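Local coordinates for BH2358 protein (PDB 2RBD) that is of unknown function but, as a putative spore coat protein with a ferritin-like four-helix fold, probably serves a structural role in the spore, at residues Thr22-Tyr25 / Leu26-Asn30; Leu66-Leu69 / Leu70-Asn73; Glu102-Ala105 / Thr106-Asp110. All coordinates share one frame; numbering follows the deposited sequence. Where two conformers were deposited one is given.

Interaction 1. Residues Thr22-Tyr25 / Leu26-Asn30; sequences TWTY and LSTNN
Y25 lays the CE1 side of its ring beside the amide of N29, one turn further along helix 16-42 of this ferritin-like four-helix bundle. CE1 of Y25 stands 3.7 Å from ND2 of N29; the two planes are turned 60° apart and the side chains cross at a slant. A chi1 of -170°, with CG anti to the backbone N, sends the tyrosine ring out from the helix, where the N29 amide reaches back to its CD1 and CE1 side and its OH hydrogen-bonds E62 of helix 46-72. N29 ND2 bonds that same glutamate and N63, and N29 OD1 hydrogen-bonds a bound tetraethylene glycol, probably from the crystallisation liquor. Tyrosine and asparagine suit this buried surface because each brings polar atoms that find partners there. F134 meets the tyrosine ring edge to face, while W23 packs on P160 of the second subunit. Backbone bonds of the usual i to i+4 kind run through the segment, that from N29 N to Y25 O measuring 2.9 Å. T28, partly exposed, folds its hydroxyl back on the helix: OG1 donates to T24 O at 2.9 Å from above the carbonyl plane, while T28 N reaches T24 O at 2.8 Å from the opposite face.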
loop_
_atom_site.group_PDB
_atom_site.type_symbol
_atom_site.label_atom_id
_atom_site.label_comp_id
_atom_site.label_asym_id
_atom_site.label_seq_id
_atom_site.Cartn_x
_atom_site.Cartn_y
_atom_site.Cartn_z
ATOM N N THR A 22 6.191 -8.451 -11.778
ATOM C CA THR A 22 6.089 -8.100 -13.171
ATOM C C THR A 22 5.041 -8.965 -13.873
ATOM O O THR A 22 4.260 -8.462 -14.678
ATOM C CB THR A 22 7.439 -8.158 -13.907
ATOM O OG1 THR A 22 7.986 -9.474 -13.851
ATOM C CG2 THR A 22 8.412 -7.135 -13.316
ATOM N N TRP A 23 5.024 -10.257 -13.577
ATOM C CA TRP A 23 3.974 -11.138 -14.111
ATOM C C TRP A 23 2.586 -10.654 -13.710
ATOM O O TRP A 23 1.655 -10.591 -14.540
ATOM C CB TRP A 23 4.203 -12.561 -13.598
ATOM C CG TRP A 23 3.275 -13.586 -14.135
ATOM C CD1 TRP A 23 3.499 -14.396 -15.208
ATOM C CD2 TRP A 23 2.009 -13.975 -13.606
ATOM N NE1 TRP A 23 2.451 -15.237 -15.399
ATOM C CE2 TRP A 23 1.506 -15.002 -14.446
ATOM C CE3 TRP A 23 1.240 -13.557 -12.514
ATOM C CZ2 TRP A 23 0.292 -15.619 -14.221
ATOM C CZ3 TRP A 23 0.027 -14.146 -12.313
ATOM C CH2 TRP A 23 -0.444 -15.165 -13.168
ATOM N N THR A 24 2.422 -10.295 -12.441
ATOM C CA THR A 24 1.160 -9.809 -11.964
ATOM C C THR A 24 0.750 -8.462 -12.622
ATOM O O THR A 24 -0.414 -8.245 -12.980
ATOM C CB THR A 24 1.198 -9.711 -10.436
ATOM O OG1 THR A 24 1.321 -11.021 -9.872
ATOM C CG2 THR A 24 -0.083 -9.094 -9.901
ATOM N N TYR A 25 1.698 -7.556 -12.776
ATOM C CA TYR A 25 1.453 -6.280 -13.426
ATOM C C TYR A 25 0.977 -6.464 -14.872
ATOM O O TYR A 25 0.058 -5.826 -15.380
ATOM C CB TYR A 25 2.727 -5.417 -13.332
ATOM C CG TYR A 25 2.560 -3.973 -13.748
ATOM C CD1 TYR A 25 2.632 -3.605 -15.081
ATOM C CD2 TYR A 25 2.328 -2.957 -12.798
ATOM C CE1 TYR A 25 2.533 -2.287 -15.448
ATOM C CE2 TYR A 25 2.205 -1.647 -13.184
ATOM C CZ TYR A 25 2.279 -1.309 -14.506
ATOM O OH TYR A 25 2.199 0.007 -14.943
ATOM N N LEU A 26 1.665 -7.325 -15.596
ATOM C CA LEU A 26 1.276 -7.670 -16.966
ATOM C C LEU A 26 -0.139 -8.282 -17.007
ATOM O O LEU A 26 -0.945 -7.920 -17.838
ATOM C CB LEU A 26 2.317 -8.649 -17.531
ATOM C CG LEU A 26 2.044 -9.235 -18.914
ATOM C CD1 LEU A 26 1.784 -8.142 -19.976
ATOM C CD2 LEU A 26 3.200 -10.182 -19.340
ATOM N N SER A 27 -0.427 -9.219 -16.109
ATOM C CA SER A 27 -1.766 -9.775 -16.030
ATOM C C SER A 27 -2.823 -8.697 -15.722
ATOM O O SER A 27 -3.903 -8.700 -16.322
ATOM C CB SER A 27 -1.806 -10.942 -15.024
ATOM O OG SER A 27 -3.000 -11.701 -15.164
ATOM N N THR A 28 -2.520 -7.801 -14.783
ATOM C CA THR A 28 -3.407 -6.673 -14.460
ATOM C C THR A 28 -3.678 -5.831 -15.719
ATOM O O THR A 28 -4.845 -5.535 -16.036
ATOM C CB THR A 28 -2.860 -5.867 -13.297
ATOM O OG1 THR A 28 -2.742 -6.753 -12.168
ATOM C CG2 THR A 28 -3.844 -4.721 -12.952
ATOM N N ASN A 29 -2.618 -5.493 -16.446
ATOM C CA ASN A 29 -2.767 -4.759 -17.699
ATOM C C ASN A 29 -3.670 -5.525 -18.684
ATOM O O ASN A 29 -4.524 -4.918 -19.328
ATOM C CB ASN A 29 -1.430 -4.454 -18.369
ATOM C CG ASN A 29 -0.747 -3.197 -17.832
ATOM O OD1 ASN A 29 -1.252 -2.564 -16.903
ATOM N ND2 ASN A 29 0.397 -2.839 -18.418
ATOM N N ASN A 30 -3.466 -6.823 -18.838
ATOM C CA ASN A 30 -4.285 -7.590 -19.767
ATOM C C ASN A 30 -5.753 -7.495 -19.413
ATOM O O ASN A 30 -6.626 -7.373 -20.275
ATOM C CB ASN A 30 -3.847 -9.063 -19.732
ATOM C CG ASN A 30 -2.518 -9.321 -20.402
ATOM O OD1 ASN A 30 -2.050 -8.554 -21.246
ATOM N ND2 ASN A 30 -1.940 -10.479 -20.074
#

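Interaction 2. Residues Leu66-Leu69 / Leu70-Asn73; sequences LEEL and LRSN
L69, R71 and L70 carry this contact near the C-terminal end of helix 46-72. R71 puts its guanidinium back across the preceding turn: NH2 donates to OE1 of E68 at 2.8 Å in a salt bridge. One N-H of NH2 makes the link, to the anti side of OE1, with the two planes 61° apart rather than in a coplanar bidentate pair. A bend at chi3 (-47°) turns the arginine head over the backbone, bringing E67 O over the centre of one guanidinium face. Long, charged chains suit this exposed side, and arginine near a helix C-terminus would probably also ease the carbonyl end of the dipole. E68 O is gripped twice by S72, by OG at 2.7 Å and by N at 3.0 Å, from opposite faces of its plane. L70, buried, donates its N to L66 O at 2.9 Å and sets its CG 3.5 Å from L66 O. L69 is a buried leucine, yet its carbonyl is also used: N73 ND2 donates to L69 O at 2.8 Å in a nearly straight bond (169°), while CD1 of L69 lies 3.8 Å from the same ND2. Asparagine thus supplies a side-chain donor near the helix end, and its OD1 takes a bond from R127. N73 O is hydrogen-bonded to NE2 of H164 of the third subunit; L66 and L70 pack against helix 16-42, and L66 and L69 also touch helix 128-155.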
loop_
_atom_site.group_PDB
_atom_site.type_symbol
_atom_site.label_atom_id
_atom_site.label_comp_id
_atom_site.label_asym_id
_atom_site.label_seq_id
_atom_site.Cartn_x
_atom_site.Cartn_y
_atom_site.Cartn_z
ATOM N N LEU A 66 7.275 -5.575 -20.848
ATOM C CA LEU A 66 7.120 -6.620 -19.856
ATOM C C LEU A 66 7.220 -8.012 -20.459
ATOM O O LEU A 66 7.858 -8.882 -19.890
ATOM C CB LEU A 66 5.777 -6.474 -19.139
ATOM C CG LEU A 66 5.632 -5.241 -18.262
ATOM C CD1 LEU A 66 4.116 -4.899 -18.098
ATOM C CD2 LEU A 66 6.287 -5.466 -16.959
ATOM N N GLU A 67 6.580 -8.199 -21.607
ATOM C CA GLU A 67 6.602 -9.506 -22.250
ATOM C C GLU A 67 8.016 -9.823 -22.717
ATOM O O GLU A 67 8.467 -10.957 -22.594
ATOM C CB GLU A 67 5.557 -9.588 -23.375
ATOM C CG GLU A 67 4.125 -9.578 -22.794
ATOM C CD GLU A 67 3.026 -9.783 -23.817
ATOM O OE1 GLU A 67 3.235 -9.436 -25.009
ATOM O OE2 GLU A 67 1.956 -10.312 -23.429
ATOM N N GLU A 68 8.749 -8.839 -23.192
ATOM C CA GLU A 68 10.138 -9.089 -23.610
ATOM C C GLU A 68 10.994 -9.458 -22.408
ATOM O O GLU A 68 11.830 -10.371 -22.477
ATOM C CB GLU A 68 10.709 -7.891 -24.353
ATOM C CG GLU A 68 12.211 -8.030 -24.702
ATOM C CD GLU A 68 12.530 -9.308 -25.545
ATOM O OE1 GLU A 68 11.684 -9.719 -26.401
ATOM O OE2 GLU A 68 13.639 -9.895 -25.357
ATOM N N LEU A 69 10.784 -8.784 -21.286
ATOM C CA LEU A 69 11.501 -9.117 -20.054
ATOM C C LEU A 69 11.225 -10.530 -19.616
ATOM O O LEU A 69 12.147 -11.328 -19.398
ATOM C CB LEU A 69 11.114 -8.132 -18.925
ATOM C CG LEU A 69 11.745 -8.389 -17.551
ATOM C CD1 LEU A 69 13.254 -8.149 -17.582
ATOM C CD2 LEU A 69 11.049 -7.548 -16.461
ATOM N N LEU A 70 9.956 -10.881 -19.531
ATOM C CA LEU A 70 9.603 -12.252 -19.126
ATOM C C LEU A 70 10.045 -13.314 -20.116
ATOM O O LEU A 70 10.564 -14.361 -19.706
ATOM C CB LEU A 70 8.113 -12.373 -18.829
ATOM C CG LEU A 70 7.647 -11.512 -17.659
ATOM C CD1 LEU A 70 6.177 -11.860 -17.430
ATOM C CD2 LEU A 70 8.473 -11.689 -16.404
ATOM N N ARG A 71 9.876 -13.037 -21.397
ATOM C CA ARG A 71 10.283 -14.023 -22.427
ATOM C C ARG A 71 11.793 -14.270 -22.396
ATOM O O ARG A 71 12.249 -15.395 -22.653
ATOM C CB ARG A 71 9.864 -13.585 -23.832
ATOM C CG ARG A 71 8.387 -13.806 -24.159
ATOM C CD ARG A 71 8.158 -13.700 -25.685
ATOM N NE ARG A 71 8.829 -12.506 -26.170
ATOM C CZ ARG A 71 8.224 -11.348 -26.410
ATOM N NH1 ARG A 71 6.889 -11.226 -26.326
ATOM N NH2 ARG A 71 8.966 -10.307 -26.781
ATOM N N SER A 72 12.583 -13.236 -22.090
ATOM C CA SER A 72 14.034 -13.353 -22.058
ATOM C C SER A 72 14.531 -14.006 -20.768
ATOM O O SER A 72 15.710 -14.285 -20.629
ATOM C CB SER A 72 14.705 -11.985 -22.152
ATOM O OG SER A 72 14.283 -11.260 -23.287
ATOM N N ASN A 73 13.655 -14.196 -19.803
ATOM C CA ASN A 73 14.075 -14.741 -18.520
ATOM C C ASN A 73 13.363 -16.041 -18.166
ATOM O O ASN A 73 13.374 -16.486 -17.038
ATOM C CB ASN A 73 13.881 -13.681 -17.424
ATOM C CG ASN A 73 14.943 -12.620 -17.453
ATOM O OD1 ASN A 73 15.970 -12.756 -16.790
ATOM N ND2 ASN A 73 14.726 -11.569 -18.233
#

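Interaction 3. Residues Glu102-Ala105 / Thr106-Asp110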
loop_
_atom_site.group_PDB
_atom_site.type_symbol
_atom_site.label_atom_id
_atom_site.label_comp_id
_atom_site.label_asym_id
_atom_site.label_seq_id
_atom_site.Cartn_x
_atom_site.Cartn_y
_atom_site.Cartn_z
ATOM N N GLU A 102 -19.168 6.976 -14.002
ATOM C CA GLU A 102 -18.671 5.829 -13.279
ATOM C C GLU A 102 -17.509 5.131 -14.022
ATOM O O GLU A 102 -16.582 4.686 -13.350
ATOM C CB GLU A 102 -19.811 4.909 -12.892
ATOM C CG GLU A 102 -20.664 5.468 -11.742
ATOM C CD GLU A 102 -21.584 6.604 -12.149
ATOM O OE1 GLU A 102 -22.115 6.570 -13.285
ATOM O OE2 GLU A 102 -21.789 7.524 -11.319
ATOM N N ILE A 103 -17.487 5.144 -15.341
ATOM C CA ILE A 103 -16.353 4.652 -16.133
ATOM C C ILE A 103 -15.112 5.484 -15.797
ATOM O O ILE A 103 -14.042 4.957 -15.531
ATOM C CB ILE A 103 -16.645 4.738 -17.631
ATOM C CG1 ILE A 103 -17.712 3.704 -18.023
ATOM C CG2 ILE A 103 -15.366 4.465 -18.468
ATOM C CD1 ILE A 103 -18.328 3.943 -19.407
ATOM N N SER A 104 -15.276 6.805 -15.819
ATOM C CA SER A 104 -14.159 7.699 -15.515
ATOM C C SER A 104 -13.619 7.478 -14.118
ATOM O O SER A 104 -12.397 7.424 -13.925
ATOM C CB SER A 104 -14.570 9.158 -15.703
ATOM O OG SER A 104 -13.418 9.987 -15.731
ATOM N N ALA A 105 -14.508 7.353 -13.138
ATOM C CA ALA A 105 -14.124 7.065 -11.746
ATOM C C ALA A 105 -13.306 5.799 -11.637
ATOM O O ALA A 105 -12.286 5.786 -10.962
ATOM C CB ALA A 105 -15.349 6.947 -10.883
ATOM N N THR A 106 -13.761 4.748 -12.302
ATOM C CA THR A 106 -13.068 3.490 -12.307
ATOM C C THR A 106 -11.668 3.585 -12.854
ATOM O O THR A 106 -10.690 3.120 -12.233
ATOM C CB THR A 106 -13.868 2.461 -13.117
ATOM O OG1 THR A 106 -15.139 2.305 -12.491
ATOM C CG2 THR A 106 -13.153 1.110 -13.180
ATOM N N ILE A 107 -11.546 4.205 -14.014
ATOM C CA ILE A 107 -10.255 4.354 -14.627
ATOM C C ILE A 107 -9.329 5.214 -13.740
ATOM O O ILE A 107 -8.160 4.925 -13.562
ATOM C CB ILE A 107 -10.393 4.959 -16.031
ATOM C CG1 ILE A 107 -11.158 3.979 -16.908
ATOM C CG2 ILE A 107 -8.977 5.318 -16.584
ATOM C CD1 ILE A 107 -11.428 4.482 -18.290
ATOM N N SER A 108 -9.867 6.278 -13.165
ATOM C CA SER A 108 -9.066 7.125 -12.261
ATOM C C SER A 108 -8.532 6.343 -11.052
ATOM O O SER A 108 -7.354 6.470 -10.668
ATOM C CB SER A 108 -9.882 8.319 -11.788
ATOM O OG SER A 108 -10.278 9.099 -12.919
HETATM N N MSE A 109 -9.374 5.474 -10.491
HETATM C CA MSE A 109 -8.934 4.637 -9.379
HETATM C C MSE A 109 -7.891 3.621 -9.830
HETATM O O MSE A 109 -6.929 3.370 -9.106
HETATM C CB MSE A 109 -10.113 3.962 -8.697
HETATM C CG MSE A 109 -10.926 4.954 -7.945
HETATM SE SE MSE A 109 -12.418 4.155 -7.071
HETATM C CE MSE A 109 -13.468 3.845 -8.547
ATOM N N ASP A 110 -8.084 3.078 -11.005
ATOM C CA ASP A 110 -7.107 2.144 -11.551
ATOM C C ASP A 110 -5.713 2.809 -11.720
ATOM O O ASP A 110 -4.654 2.213 -11.422
ATOM C CB ASP A 110 -7.536 1.582 -12.930
ATOM C CG ASP A 110 -8.760 0.666 -12.889
ATOM O OD1 ASP A 110 -9.008 0.020 -11.838
ATOM O OD2 ASP A 110 -9.469 0.609 -13.921
#
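Near the start of helix 100-124, one of the four long helices of the ferritin-like bundle, two hydroxyl side chains fold back on the backbone they belong to. T106 OG1 donates to E102 O at 2.9 Å, and T106 N reaches E102 O from the opposite face of the carbonyl plane at 3.0 Å. The torsion chi1 of -61° sets OG1 beside the backbone N, within range of that carbonyl. A valine here would keep the bulk but would probably leave E102 O with the backbone N-H of this residue as its one remaining donor from the turn. S108 likewise gives S104 O two donors, OG at 2.9 Å from above the carbonyl plane and N at 2.9 Å. Its OG also bonds N152 of helix 128-155, as does S104 OG; serines are small enough to suit this close approach and probably help it. On the buried side I103 and I107 lie alongside each other, pointing the same way, CG2 of I103 3.9 Å from CD1 of I107; their branched chains fill the space toward helices 16-42 and 46-72. M109, a selenomethionine, curls back so that its CE is 4.3 Å from CB of A105. The chemistry implies an inner face mainly apolar at I103 and I107, while S104 and S108 meet a polar partner on the next helix and T106 and S108 also return their hydroxyls to backbone carbonyls.

The three interactions follow one another along the chain on three successive long helices, 16-42, 46-72 and 100-124, of one four-helix bundle. Interactions 1 and 2 are neighbours, their centres about 12 Å apart, and they touch: CD1 of Y25 lies 3.6 Å from CD1 of L66, and L26 meets E67 and L70, so helices 16-42 and 46-72 are joined there by side-chain packing. Interaction 3 lies on the opposite side of the chain's centre, with its centre about 18 Å from that of interaction 1 and about 29 Å from that of interaction 2, and touches neither. Helix 128-155 completes the bundle and packs against all three, so separate local turns contribute to one shared interior.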